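Local coordinates for hydrazine synthase subunit alpha (PDB 5C2V), which catalyses, within the hydrazine synthase complex, the condensation of hydroxylamine with ammonia to form hydrazine, and carries two c-type hemes, at residues 427-441 with 548-561. Numbering follows the deposited sequence.
With ZN (zinc ion), chain B; HEC (heme c), chain C.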
# COMPACT_ATOMS: atom_id res chain seq x y z
N SER D 427 16.83 -26.40 -26.75
CA SER D 427 17.99 -25.68 -26.24
C SER D 427 17.91 -25.60 -24.72
O SER D 427 16.82 -25.49 -24.16
CB SER D 427 18.07 -24.28 -26.85
OG SER D 427 16.88 -23.55 -26.60
N TRP D 428 19.06 -25.67 -24.05
CA TRP D 428 19.06 -25.66 -22.59
C TRP D 428 20.20 -24.84 -21.99
O TRP D 428 21.15 -24.47 -22.68
CB TRP D 428 19.12 -27.10 -22.06
CG TRP D 428 20.29 -27.90 -22.53
CD1 TRP D 428 20.44 -28.51 -23.74
CD2 TRP D 428 21.48 -28.21 -21.78
NE1 TRP D 428 21.65 -29.16 -23.80
CE2 TRP D 428 22.30 -28.99 -22.61
CE3 TRP D 428 21.92 -27.89 -20.50
CZ2 TRP D 428 23.55 -29.46 -22.19
CZ3 TRP D 428 23.15 -28.35 -20.08
CH2 TRP D 428 23.95 -29.13 -20.93
N GLY D 429 20.08 -24.56 -20.69
CA GLY D 429 21.03 -23.73 -19.98
C GLY D 429 21.00 -24.05 -18.50
O GLY D 429 20.37 -25.02 -18.09
N THR D 430 21.69 -23.26 -17.68
CA THR D 430 21.78 -23.56 -16.25
C THR D 430 21.54 -22.36 -15.33
O THR D 430 21.63 -21.20 -15.74
CB THR D 430 23.16 -24.15 -15.89
OG1 THR D 430 24.19 -23.25 -16.32
CG2 THR D 430 23.37 -25.50 -16.56
N TRP D 431 21.22 -22.64 -14.07
CA TRP D 431 21.21 -21.58 -13.07
C TRP D 431 21.56 -22.11 -11.68
O TRP D 431 21.32 -23.27 -11.37
CB TRP D 431 19.86 -20.85 -13.05
CG TRP D 431 18.70 -21.65 -12.54
CD1 TRP D 431 17.80 -22.34 -13.29
CD2 TRP D 431 18.30 -21.81 -11.18
NE1 TRP D 431 16.87 -22.94 -12.47
CE2 TRP D 431 17.16 -22.63 -11.17
CE3 TRP D 431 18.81 -21.35 -9.96
CZ2 TRP D 431 16.51 -22.99 -9.99
CZ3 TRP D 431 18.16 -21.71 -8.79
CH2 TRP D 431 17.02 -22.53 -8.82
N ILE D 432 22.15 -21.23 -10.87
CA ILE D 432 22.62 -21.60 -9.55
C ILE D 432 22.42 -20.48 -8.52
O ILE D 432 22.71 -19.30 -8.78
CB ILE D 432 24.12 -21.99 -9.59
CG1 ILE D 432 24.68 -22.19 -8.18
CG2 ILE D 432 24.93 -20.96 -10.35
CD1 ILE D 432 26.13 -22.63 -8.16
N CYS D 433 21.90 -20.87 -7.36
CA CYS D 433 21.77 -19.97 -6.22
C CYS D 433 22.66 -20.47 -5.09
O CYS D 433 22.62 -21.65 -4.73
CB CYS D 433 20.31 -19.89 -5.76
SG CYS D 433 20.03 -18.73 -4.40
N PHE D 434 23.48 -19.57 -4.55
CA PHE D 434 24.45 -19.93 -3.53
C PHE D 434 23.78 -20.20 -2.18
O PHE D 434 24.16 -21.13 -1.47
CB PHE D 434 25.51 -18.84 -3.40
CG PHE D 434 26.23 -18.55 -4.68
CD1 PHE D 434 26.68 -19.58 -5.49
CD2 PHE D 434 26.44 -17.24 -5.09
CE1 PHE D 434 27.34 -19.32 -6.67
CE2 PHE D 434 27.10 -16.98 -6.28
CZ PHE D 434 27.55 -18.02 -7.07
N ASP D 435 22.81 -19.37 -1.81
CA ASP D 435 22.02 -19.62 -0.61
C ASP D 435 20.54 -19.36 -0.88
O ASP D 435 20.14 -18.24 -1.17
CB ASP D 435 22.52 -18.75 0.54
CG ASP D 435 21.94 -19.17 1.88
OD1 ASP D 435 21.35 -20.27 1.95
OD2 ASP D 435 22.07 -18.40 2.85
N THR D 436 19.71 -20.40 -0.76
CA THR D 436 18.29 -20.26 -1.06
C THR D 436 17.51 -19.73 0.14
O THR D 436 16.36 -19.30 0.00
CB THR D 436 17.67 -21.60 -1.51
OG1 THR D 436 18.12 -22.65 -0.65
CG2 THR D 436 18.08 -21.91 -2.94
N THR D 437 18.14 -19.75 1.31
CA THR D 437 17.50 -19.28 2.53
C THR D 437 17.85 -17.83 2.82
O THR D 437 17.39 -17.25 3.80
CB THR D 437 17.90 -20.14 3.75
OG1 THR D 437 19.25 -19.83 4.12
CG2 THR D 437 17.79 -21.62 3.41
N LEU D 438 18.66 -17.24 1.95
CA LEU D 438 19.13 -15.87 2.13
C LEU D 438 18.21 -14.88 1.43
O LEU D 438 18.07 -14.90 0.21
CB LEU D 438 20.56 -15.73 1.60
CG LEU D 438 21.22 -14.35 1.72
CD1 LEU D 438 21.44 -13.99 3.18
CD2 LEU D 438 22.52 -14.32 0.94
N SER D 439 17.58 -14.00 2.22
CA SER D 439 16.61 -13.05 1.67
C SER D 439 16.53 -11.76 2.49
O SER D 439 16.86 -11.74 3.67
CB SER D 439 15.23 -13.69 1.60
OG SER D 439 14.31 -12.83 0.95
N ASP D 440 16.08 -10.69 1.84
CA ASP D 440 15.80 -9.43 2.52
C ASP D 440 14.32 -9.35 2.87
O ASP D 440 13.86 -8.37 3.45
CB ASP D 440 16.23 -8.23 1.67
CG ASP D 440 15.33 -8.01 0.46
OD1 ASP D 440 14.65 -8.97 0.03
OD2 ASP D 440 15.30 -6.88 -0.06
N GLN D 441 13.58 -10.39 2.50
CA GLN D 441 12.14 -10.43 2.73
C GLN D 441 11.82 -11.02 4.10
O GLN D 441 12.47 -11.96 4.55
CB GLN D 441 11.45 -11.25 1.64
CG GLN D 441 11.50 -10.61 0.26
CD GLN D 441 10.76 -9.29 0.21
OE1 GLN D 441 11.33 -8.26 -0.16
NE2 GLN D 441 9.48 -9.31 0.59
N LEU D 548 16.77 -17.96 -19.78
CA LEU D 548 18.16 -18.27 -20.07
C LEU D 548 18.37 -18.39 -21.57
O LEU D 548 17.57 -19.00 -22.27
CB LEU D 548 18.58 -19.57 -19.38
CG LEU D 548 18.59 -19.61 -17.85
CD1 LEU D 548 18.81 -21.03 -17.36
CD2 LEU D 548 19.65 -18.67 -17.30
N ARG D 549 19.44 -17.79 -22.07
CA ARG D 549 19.85 -18.01 -23.45
C ARG D 549 20.49 -19.40 -23.53
O ARG D 549 20.91 -19.94 -22.51
CB ARG D 549 20.82 -16.93 -23.93
CG ARG D 549 20.23 -15.51 -23.94
CD ARG D 549 18.81 -15.48 -24.49
NE ARG D 549 18.68 -16.12 -25.80
CZ ARG D 549 18.86 -15.50 -26.96
NH1 ARG D 549 19.18 -14.21 -26.98
NH2 ARG D 549 18.72 -16.16 -28.10
N PRO D 550 20.52 -20.00 -24.73
CA PRO D 550 21.13 -21.32 -24.90
C PRO D 550 22.56 -21.41 -24.35
O PRO D 550 23.34 -20.48 -24.55
CB PRO D 550 21.13 -21.51 -26.42
CG PRO D 550 19.95 -20.73 -26.88
CD PRO D 550 19.88 -19.53 -25.97
N TYR D 551 22.85 -22.49 -23.62
CA TYR D 551 24.18 -22.78 -23.07
C TYR D 551 24.59 -21.80 -21.97
O TYR D 551 25.55 -22.04 -21.24
CB TYR D 551 25.23 -22.78 -24.19
CG TYR D 551 26.65 -22.95 -23.70
CD1 TYR D 551 27.11 -24.18 -23.25
CD2 TYR D 551 27.53 -21.88 -23.69
CE1 TYR D 551 28.40 -24.34 -22.80
CE2 TYR D 551 28.83 -22.02 -23.24
CZ TYR D 551 29.26 -23.26 -22.80
OH TYR D 551 30.55 -23.41 -22.35
N HIS D 552 23.84 -20.71 -21.82
CA HIS D 552 24.11 -19.74 -20.77
C HIS D 552 23.78 -20.31 -19.40
O HIS D 552 23.07 -21.31 -19.28
CB HIS D 552 23.32 -18.46 -21.00
CG HIS D 552 23.95 -17.53 -22.00
ND1 HIS D 552 24.16 -17.89 -23.31
CD2 HIS D 552 24.42 -16.27 -21.87
CE1 HIS D 552 24.73 -16.89 -23.95
NE2 HIS D 552 24.90 -15.89 -23.10
N GLY D 553 24.30 -19.67 -18.37
CA GLY D 553 23.97 -20.03 -17.01
C GLY D 553 24.02 -18.80 -16.14
O GLY D 553 24.78 -17.87 -16.42
N ARG D 554 23.24 -18.80 -15.06
CA ARG D 554 23.13 -17.58 -14.26
C ARG D 554 23.24 -17.82 -12.76
O ARG D 554 22.65 -18.76 -12.23
CB ARG D 554 21.82 -16.85 -14.57
CG ARG D 554 21.67 -15.56 -13.78
CD ARG D 554 20.87 -14.50 -14.51
NE ARG D 554 21.04 -13.20 -13.86
CZ ARG D 554 20.33 -12.12 -14.14
NH1 ARG D 554 19.38 -12.16 -15.06
NH2 ARG D 554 20.57 -10.98 -13.49
N ILE D 555 23.99 -16.96 -12.10
CA ILE D 555 24.25 -17.09 -10.67
C ILE D 555 23.50 -16.04 -9.87
O ILE D 555 23.22 -14.94 -10.36
CB ILE D 555 25.76 -16.97 -10.37
CG1 ILE D 555 26.23 -15.53 -10.57
CG2 ILE D 555 26.56 -17.91 -11.25
CD1 ILE D 555 27.62 -15.28 -10.07
N CYS D 556 23.14 -16.39 -8.64
CA CYS D 556 22.60 -15.41 -7.70
C CYS D 556 23.03 -15.76 -6.29
O CYS D 556 23.08 -16.93 -5.92
CB CYS D 556 21.08 -15.32 -7.81
SG CYS D 556 20.23 -16.91 -7.67
N SER D 557 23.36 -14.74 -5.50
CA SER D 557 23.82 -14.95 -4.13
C SER D 557 22.76 -15.63 -3.27
O SER D 557 23.06 -16.54 -2.50
CB SER D 557 24.20 -13.61 -3.47
OG SER D 557 25.31 -13.02 -4.12
N GLY D 558 21.52 -15.18 -3.43
CA GLY D 558 20.46 -15.56 -2.52
C GLY D 558 19.09 -15.45 -3.14
O GLY D 558 18.95 -15.27 -4.34
N CYS D 559 18.06 -15.57 -2.30
CA CYS D 559 16.70 -15.48 -2.78
C CYS D 559 16.21 -14.06 -2.52
O CYS D 559 15.87 -13.70 -1.40
CB CYS D 559 15.83 -16.52 -2.06
SG CYS D 559 14.06 -16.46 -2.37
N HIS D 560 16.15 -13.27 -3.59
CA HIS D 560 15.93 -11.83 -3.52
C HIS D 560 16.76 -11.17 -2.41
O HIS D 560 16.24 -10.38 -1.63
CB HIS D 560 14.45 -11.51 -3.32
CG HIS D 560 14.08 -10.11 -3.70
ND1 HIS D 560 14.06 -9.08 -2.78
CD2 HIS D 560 13.74 -9.56 -4.89
CE1 HIS D 560 13.71 -7.96 -3.39
NE2 HIS D 560 13.51 -8.22 -4.67
N TYR D 561 18.05 -11.51 -2.34
CA TYR D 561 18.92 -10.94 -1.32
C TYR D 561 19.40 -9.54 -1.69
O TYR D 561 19.81 -8.76 -0.83
CB TYR D 561 20.12 -11.87 -1.06
CG TYR D 561 21.26 -11.21 -0.32
CD1 TYR D 561 21.17 -10.93 1.04
CD2 TYR D 561 22.43 -10.86 -0.98
CE1 TYR D 561 22.22 -10.33 1.72
CE2 TYR D 561 23.48 -10.26 -0.31
CZ TYR D 561 23.37 -10.00 1.04
OH TYR D 561 24.41 -9.40 1.71
ZN ZN B . 12.37 -7.11 -5.97
FE HEC C . 14.81 -13.60 -7.69
CHA HEC C . 12.59 -10.98 -8.02
CHB HEC C . 16.34 -12.66 -10.61
CHC HEC C . 16.78 -16.44 -7.59
CHD HEC C . 13.16 -14.68 -4.88
NA HEC C . 14.52 -12.10 -9.05
C1A HEC C . 13.54 -11.13 -9.00
C2A HEC C . 13.69 -10.28 -10.17
C3A HEC C . 14.71 -10.74 -10.89
C4A HEC C . 15.26 -11.90 -10.20
CMA HEC C . 15.23 -10.16 -12.22
CAA HEC C . 12.79 -9.07 -10.51
CBA HEC C . 13.48 -7.78 -10.09
CGA HEC C . 13.58 -7.68 -8.59
O1A HEC C . 14.69 -7.39 -8.08
O2A HEC C . 12.55 -7.90 -7.90
NB HEC C . 16.21 -14.48 -8.96
C1B HEC C . 16.85 -13.76 -9.95
C2B HEC C . 18.15 -14.35 -10.16
C3B HEC C . 18.28 -15.39 -9.34
C4B HEC C . 17.06 -15.50 -8.56
CMB HEC C . 19.21 -13.87 -11.18
CAB HEC C . 19.52 -16.30 -9.24
CBB HEC C . 19.17 -17.73 -9.72
NC HEC C . 14.98 -15.23 -6.43
C1C HEC C . 15.79 -16.34 -6.64
C2C HEC C . 15.48 -17.31 -5.61
C3C HEC C . 14.42 -16.87 -4.94
C4C HEC C . 14.12 -15.53 -5.39
CMC HEC C . 16.05 -18.75 -5.55
CAC HEC C . 13.71 -17.63 -3.79
CBC HEC C . 12.28 -18.00 -4.23
ND HEC C . 13.13 -12.94 -6.62
C1D HEC C . 12.66 -13.55 -5.47
C2D HEC C . 11.53 -12.79 -4.97
C3D HEC C . 11.36 -11.63 -5.95
C4D HEC C . 12.39 -11.81 -6.94
CMD HEC C . 10.69 -13.10 -3.70
CAD HEC C . 10.30 -10.51 -5.91
CBD HEC C . 8.92 -11.12 -6.13
CGD HEC C . 7.87 -10.05 -6.06
O1D HEC C . 6.67 -10.40 -6.03
O2D HEC C . 8.24 -8.84 -6.03
O HOH W 1 10.35 -7.26 -5.39
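His560 and Asp440 meet through the edge of the imidazole: ND1 gives a nearly straight hydrogen bond (169°) to OD1, 2.9 Å away. OD1 lies in the ring plane, while ND1 meets the carboxylate on its syn side but tilted out of its plane, the two planes being 38° apart. NE2, across the imidazole from the carboxylate, binds the zinc ion at 2.1 Å, so metal and carboxylate together fix the ring's rotation. A heme propionate oxygen, a water and Cys276 complete the zinc site. Next along, Leu438 lays CD2 over one face of the Tyr561 ring, 3.8 Å from its centroid, a CH-pi contact. These loops continue two parallel strands, 428-433 and 553-556, of a mixed sheet whose third strand is 517-522, and 556-560 is the CXXCH heme-binding motif of the middle domain, with its histidine on zinc while Tyr564 takes the iron. Cys556, with SG between its backbone N and carbonyl carbon (chi1 52°), is thioether-linked to heme CAB, and Cys559 to CAC; Cys556 SG packs 3.5 Å from Cys433 CB. On the same side of the sheet Arg554 sets one guanidinium face, off-centre near NE, over heme CMB, and NH1 bonds the Pro269 carbonyl; Trp431 brings CE3 to heme CBB. On the opposite face, Ile432 and Ile555 run side by side, CG2 to CG2 at 3.6 Å. Phe434, just past the strand, sets CZ against Ile555 CB, where the beta subunit packs.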